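Local coordinates for protein IWS1 (Encephalitozoon cuniculi, PDB 2XPP) that probably acts as a nuclear transcription factor of the IWS1 family that takes part in regulating transcription by RNA polymerase II, at residues Val6-Gln18 with Ala52-Ile66. Residues are numbered along the deposited sequence; the frame is centred on the assembly and turned at random.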
# COMPACT_ATOMS: atom_id res chain seq x y z
N VAL A 6 23.02 1.26 -0.04
CA VAL A 6 21.63 1.44 -0.47
C VAL A 6 20.70 0.38 0.16
O VAL A 6 19.58 0.69 0.57
CB VAL A 6 21.46 1.59 -1.99
CG1 VAL A 6 21.81 0.31 -2.73
CG2 VAL A 6 20.09 2.04 -2.31
N LEU A 7 21.19 -0.85 0.30
CA LEU A 7 20.39 -1.85 1.03
C LEU A 7 20.22 -1.54 2.53
O LEU A 7 19.12 -1.72 3.08
CB LEU A 7 20.91 -3.29 0.79
CG LEU A 7 20.50 -3.81 -0.62
CD1 LEU A 7 21.25 -5.06 -0.95
CD2 LEU A 7 18.97 -4.02 -0.87
N GLU A 8 21.26 -1.01 3.18
CA GLU A 8 21.17 -0.67 4.59
C GLU A 8 20.15 0.43 4.78
O GLU A 8 19.34 0.41 5.72
CB GLU A 8 22.53 -0.24 5.12
CG GLU A 8 23.50 -1.40 5.27
CD GLU A 8 24.99 -0.98 5.39
OE1 GLU A 8 25.30 0.23 5.57
OE2 GLU A 8 25.85 -1.88 5.31
N ILE A 9 20.18 1.41 3.88
CA ILE A 9 19.19 2.50 3.96
C ILE A 9 17.77 1.97 3.79
O ILE A 9 16.87 2.31 4.54
CB ILE A 9 19.51 3.67 2.97
CG1 ILE A 9 20.77 4.40 3.42
CG2 ILE A 9 18.30 4.66 2.95
CD1 ILE A 9 21.52 5.12 2.35
N SER A 10 17.57 1.10 2.81
CA SER A 10 16.24 0.62 2.52
C SER A 10 15.74 -0.26 3.66
O SER A 10 14.58 -0.13 4.08
CB SER A 10 16.21 -0.14 1.20
OG SER A 10 16.57 0.72 0.12
N ARG A 11 16.61 -1.12 4.20
CA ARG A 11 16.23 -1.97 5.33
C ARG A 11 15.89 -1.15 6.58
O ARG A 11 14.93 -1.47 7.28
CB ARG A 11 17.32 -3.00 5.63
CG ARG A 11 17.38 -4.06 4.54
CD ARG A 11 18.54 -5.06 4.64
NE ARG A 11 18.48 -5.93 3.45
CZ ARG A 11 19.49 -6.60 2.90
NH1 ARG A 11 20.71 -6.51 3.42
NH2 ARG A 11 19.28 -7.35 1.81
N SER A 12 16.65 -0.09 6.84
CA SER A 12 16.34 0.86 7.93
C SER A 12 14.95 1.55 7.80
O SER A 12 14.18 1.60 8.77
CB SER A 12 17.47 1.90 8.07
OG SER A 12 17.09 2.97 8.93
N LEU A 13 14.65 2.05 6.61
CA LEU A 13 13.35 2.66 6.35
C LEU A 13 12.22 1.64 6.52
O LEU A 13 11.22 1.96 7.16
CB LEU A 13 13.31 3.30 4.96
CG LEU A 13 12.08 4.18 4.71
CD1 LEU A 13 12.00 5.29 5.73
CD2 LEU A 13 12.12 4.76 3.28
N LYS A 14 12.42 0.41 6.01
CA LYS A 14 11.46 -0.68 6.16
C LYS A 14 11.18 -0.92 7.65
O LYS A 14 10.02 -0.95 8.06
CB LYS A 14 12.02 -1.94 5.50
CG LYS A 14 10.99 -3.12 5.47
CD LYS A 14 11.61 -4.39 4.88
CE LYS A 14 10.61 -5.57 4.96
NZ LYS A 14 9.67 -5.46 3.79
N LYS A 15 12.23 -1.03 8.46
CA LYS A 15 12.06 -1.28 9.89
C LYS A 15 11.35 -0.11 10.58
O LYS A 15 10.50 -0.31 11.48
CB LYS A 15 13.43 -1.55 10.54
CG LYS A 15 13.37 -1.73 12.07
CD LYS A 15 14.76 -1.94 12.68
CE LYS A 15 14.69 -2.62 14.06
NZ LYS A 15 13.47 -2.22 14.82
N ARG A 16 11.67 1.11 10.15
CA ARG A 16 11.01 2.28 10.72
C ARG A 16 9.49 2.24 10.47
O ARG A 16 8.68 2.49 11.39
CB ARG A 16 11.59 3.55 10.14
CG ARG A 16 11.07 4.79 10.82
CD ARG A 16 11.80 6.02 10.27
NE ARG A 16 11.12 7.22 10.73
CZ ARG A 16 11.32 8.44 10.24
NH1 ARG A 16 12.22 8.63 9.26
NH2 ARG A 16 10.63 9.45 10.75
N MET A 17 9.11 1.88 9.23
CA MET A 17 7.70 1.82 8.86
C MET A 17 7.01 0.71 9.61
O MET A 17 5.88 0.92 10.09
CB MET A 17 7.54 1.58 7.37
CG MET A 17 7.80 2.85 6.60
SD MET A 17 7.38 2.66 4.82
CE MET A 17 5.61 3.00 4.91
N GLN A 18 7.71 -0.43 9.79
CA GLN A 18 7.16 -1.55 10.56
C GLN A 18 6.91 -1.15 12.01
O GLN A 18 5.88 -1.50 12.58
CB GLN A 18 8.14 -2.74 10.57
CG GLN A 18 8.18 -3.51 9.25
CD GLN A 18 9.25 -4.59 9.26
OE1 GLN A 18 10.05 -4.68 10.21
NE2 GLN A 18 9.28 -5.41 8.21
N ALA A 52 16.71 7.08 -6.46
CA ALA A 52 17.95 6.31 -6.26
C ALA A 52 17.67 5.13 -5.32
O ALA A 52 18.31 4.08 -5.44
CB ALA A 52 19.03 7.16 -5.69
N LEU A 53 16.73 5.31 -4.40
CA LEU A 53 16.40 4.23 -3.43
C LEU A 53 15.36 3.24 -3.96
O LEU A 53 15.13 2.16 -3.37
CB LEU A 53 15.86 4.80 -2.13
CG LEU A 53 16.77 5.50 -1.14
CD1 LEU A 53 15.88 5.88 0.05
CD2 LEU A 53 17.88 4.58 -0.70
N GLN A 54 14.70 3.60 -5.06
CA GLN A 54 13.45 2.92 -5.42
C GLN A 54 13.58 1.42 -5.62
O GLN A 54 12.76 0.63 -5.09
CB GLN A 54 12.82 3.55 -6.67
CG GLN A 54 11.43 2.95 -6.95
CD GLN A 54 10.65 3.75 -7.96
OE1 GLN A 54 10.46 3.29 -9.09
NE2 GLN A 54 10.23 4.99 -7.57
N GLU A 55 14.55 1.02 -6.43
CA GLU A 55 14.68 -0.40 -6.72
C GLU A 55 15.03 -1.21 -5.49
O GLU A 55 14.54 -2.31 -5.34
CB GLU A 55 15.73 -0.65 -7.78
CG GLU A 55 15.23 -0.45 -9.20
CD GLU A 55 13.98 -1.30 -9.52
OE1 GLU A 55 14.07 -2.54 -9.60
OE2 GLU A 55 12.92 -0.70 -9.70
N SER A 56 15.92 -0.67 -4.65
CA SER A 56 16.29 -1.34 -3.40
C SER A 56 15.09 -1.48 -2.49
O SER A 56 14.86 -2.53 -1.90
CB SER A 56 17.37 -0.58 -2.65
OG SER A 56 18.58 -0.60 -3.36
N LEU A 57 14.28 -0.41 -2.39
CA LEU A 57 13.08 -0.45 -1.58
C LEU A 57 12.11 -1.55 -2.09
O LEU A 57 11.57 -2.33 -1.29
CB LEU A 57 12.41 0.93 -1.54
CG LEU A 57 13.12 2.00 -0.72
CD1 LEU A 57 12.49 3.33 -1.05
CD2 LEU A 57 13.00 1.71 0.78
N LEU A 58 11.92 -1.64 -3.40
CA LEU A 58 10.99 -2.61 -3.96
C LEU A 58 11.54 -4.02 -3.72
O LEU A 58 10.79 -4.92 -3.32
CB LEU A 58 10.78 -2.37 -5.45
CG LEU A 58 9.97 -1.11 -5.79
CD1 LEU A 58 9.99 -0.85 -7.29
CD2 LEU A 58 8.49 -1.27 -5.24
N ASP A 59 12.86 -4.18 -3.93
CA ASP A 59 13.55 -5.46 -3.74
C ASP A 59 13.47 -5.94 -2.28
O ASP A 59 13.43 -7.16 -2.01
CB ASP A 59 15.03 -5.38 -4.15
CG ASP A 59 15.23 -5.40 -5.65
OD1 ASP A 59 14.25 -5.61 -6.39
OD2 ASP A 59 16.39 -5.22 -6.10
N GLU A 60 13.48 -4.98 -1.35
CA GLU A 60 13.40 -5.29 0.06
C GLU A 60 11.97 -5.41 0.58
O GLU A 60 11.76 -5.53 1.79
CB GLU A 60 14.22 -4.32 0.91
CG GLU A 60 15.76 -4.49 0.74
CD GLU A 60 16.27 -5.93 1.01
OE1 GLU A 60 16.12 -6.43 2.15
OE2 GLU A 60 16.83 -6.57 0.09
N GLY A 61 10.99 -5.39 -0.33
CA GLY A 61 9.57 -5.67 0.04
C GLY A 61 8.86 -4.50 0.70
O GLY A 61 7.92 -4.68 1.48
N ILE A 62 9.25 -3.27 0.33
CA ILE A 62 8.66 -2.11 0.99
C ILE A 62 7.14 -2.04 0.69
O ILE A 62 6.39 -1.34 1.42
CB ILE A 62 9.35 -0.76 0.59
CG1 ILE A 62 9.06 0.37 1.60
CG2 ILE A 62 8.87 -0.32 -0.80
CD1 ILE A 62 9.61 0.09 2.99
N LEU A 63 6.68 -2.69 -0.38
CA LEU A 63 5.26 -2.68 -0.65
C LEU A 63 4.46 -3.31 0.48
O LEU A 63 3.28 -2.95 0.66
CB LEU A 63 4.87 -3.30 -2.02
CG LEU A 63 5.43 -2.51 -3.19
CD1 LEU A 63 5.16 -3.26 -4.51
CD2 LEU A 63 4.88 -1.06 -3.29
N ASP A 64 5.07 -4.25 1.21
CA ASP A 64 4.41 -4.87 2.39
C ASP A 64 4.10 -3.81 3.44
O ASP A 64 2.99 -3.83 4.02
CB ASP A 64 5.32 -5.93 3.05
CG ASP A 64 5.57 -7.15 2.17
OD1 ASP A 64 5.07 -7.26 1.03
OD2 ASP A 64 6.31 -8.03 2.66
N GLU A 65 5.05 -2.90 3.71
CA GLU A 65 4.86 -1.86 4.76
C GLU A 65 3.89 -0.79 4.25
O GLU A 65 3.04 -0.31 5.01
CB GLU A 65 6.18 -1.19 5.15
CG GLU A 65 6.98 -2.10 6.11
CD GLU A 65 7.42 -3.40 5.46
OE1 GLU A 65 7.89 -3.40 4.29
OE2 GLU A 65 7.31 -4.45 6.12
N ILE A 66 4.00 -0.45 2.96
CA ILE A 66 3.05 0.53 2.40
C ILE A 66 1.61 -0.01 2.51
O ILE A 66 0.69 0.70 2.98
CB ILE A 66 3.40 0.94 0.98
CG1 ILE A 66 4.71 1.76 1.02
CG2 ILE A 66 2.27 1.82 0.39
CD1 ILE A 66 5.32 1.96 -0.44
O HOH W 1 7.48 -7.06 5.56
O HOH W 2 8.95 -7.98 2.97
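The N-terminal helix, through Lys14 and Arg11, clasps the Schellman turn between helices 54-59 and 62-70, while its Gln18 holds Glu65 on the second of these. Gly61, with positive phi, is the C' residue of that turn: its N bonds Leu58 O while Ile62 N bonds Leu57 O. Lys14 runs extended to CE and bends at its last torsion, which brings Lys14 NZ 2.9 Å from Glu60 O, in the carbonyl plane on a lone pair, and 2.8 Å from Glu65 OE1, on its syn side. A water shared with Asp64 OD2 is a firm third partner; a second, weakly held by Lys14 NZ, bridges Asp64 OD2 and Glu65 OE2. NZ thus ties the end of one helix to the first turn of the next. Glu65 OE2 also takes Gln18 NE2 at 3.0 Å; this donor lies well above the carboxylate plane.

Arg11 grips Glu60 side-on. Arg11 NE reaches Glu60 OE1 at 2.7 Å, nearly straight, Arg11 NH2 reaches Glu60 OE2 at 3.1 Å, and the planes stand 73° apart, so this two-nitrogen salt bridge is far from coplanar. Leu7 CB covers one guanidinium face, and its CD2 packs on Glu60 CG.

Next to these polar contacts, Ser10 CB lies 3.7 Å from Leu57 CD2; its hydroxyl is turned back to Val6 O. Val6 and Ile9 meet Leu53 CD2, Leu13 meets Leu57, and Met17 SD lies 3.9 Å from Ile62 CD1. Leu13 and Ile62 also touch helix 36-48. Axis crossings of -55° with helix 54-59 but 23° with segment 62-66 show the chain changing direction at the turn: one long helix packs along a Schellman-linked helix pair in an all-helical fold.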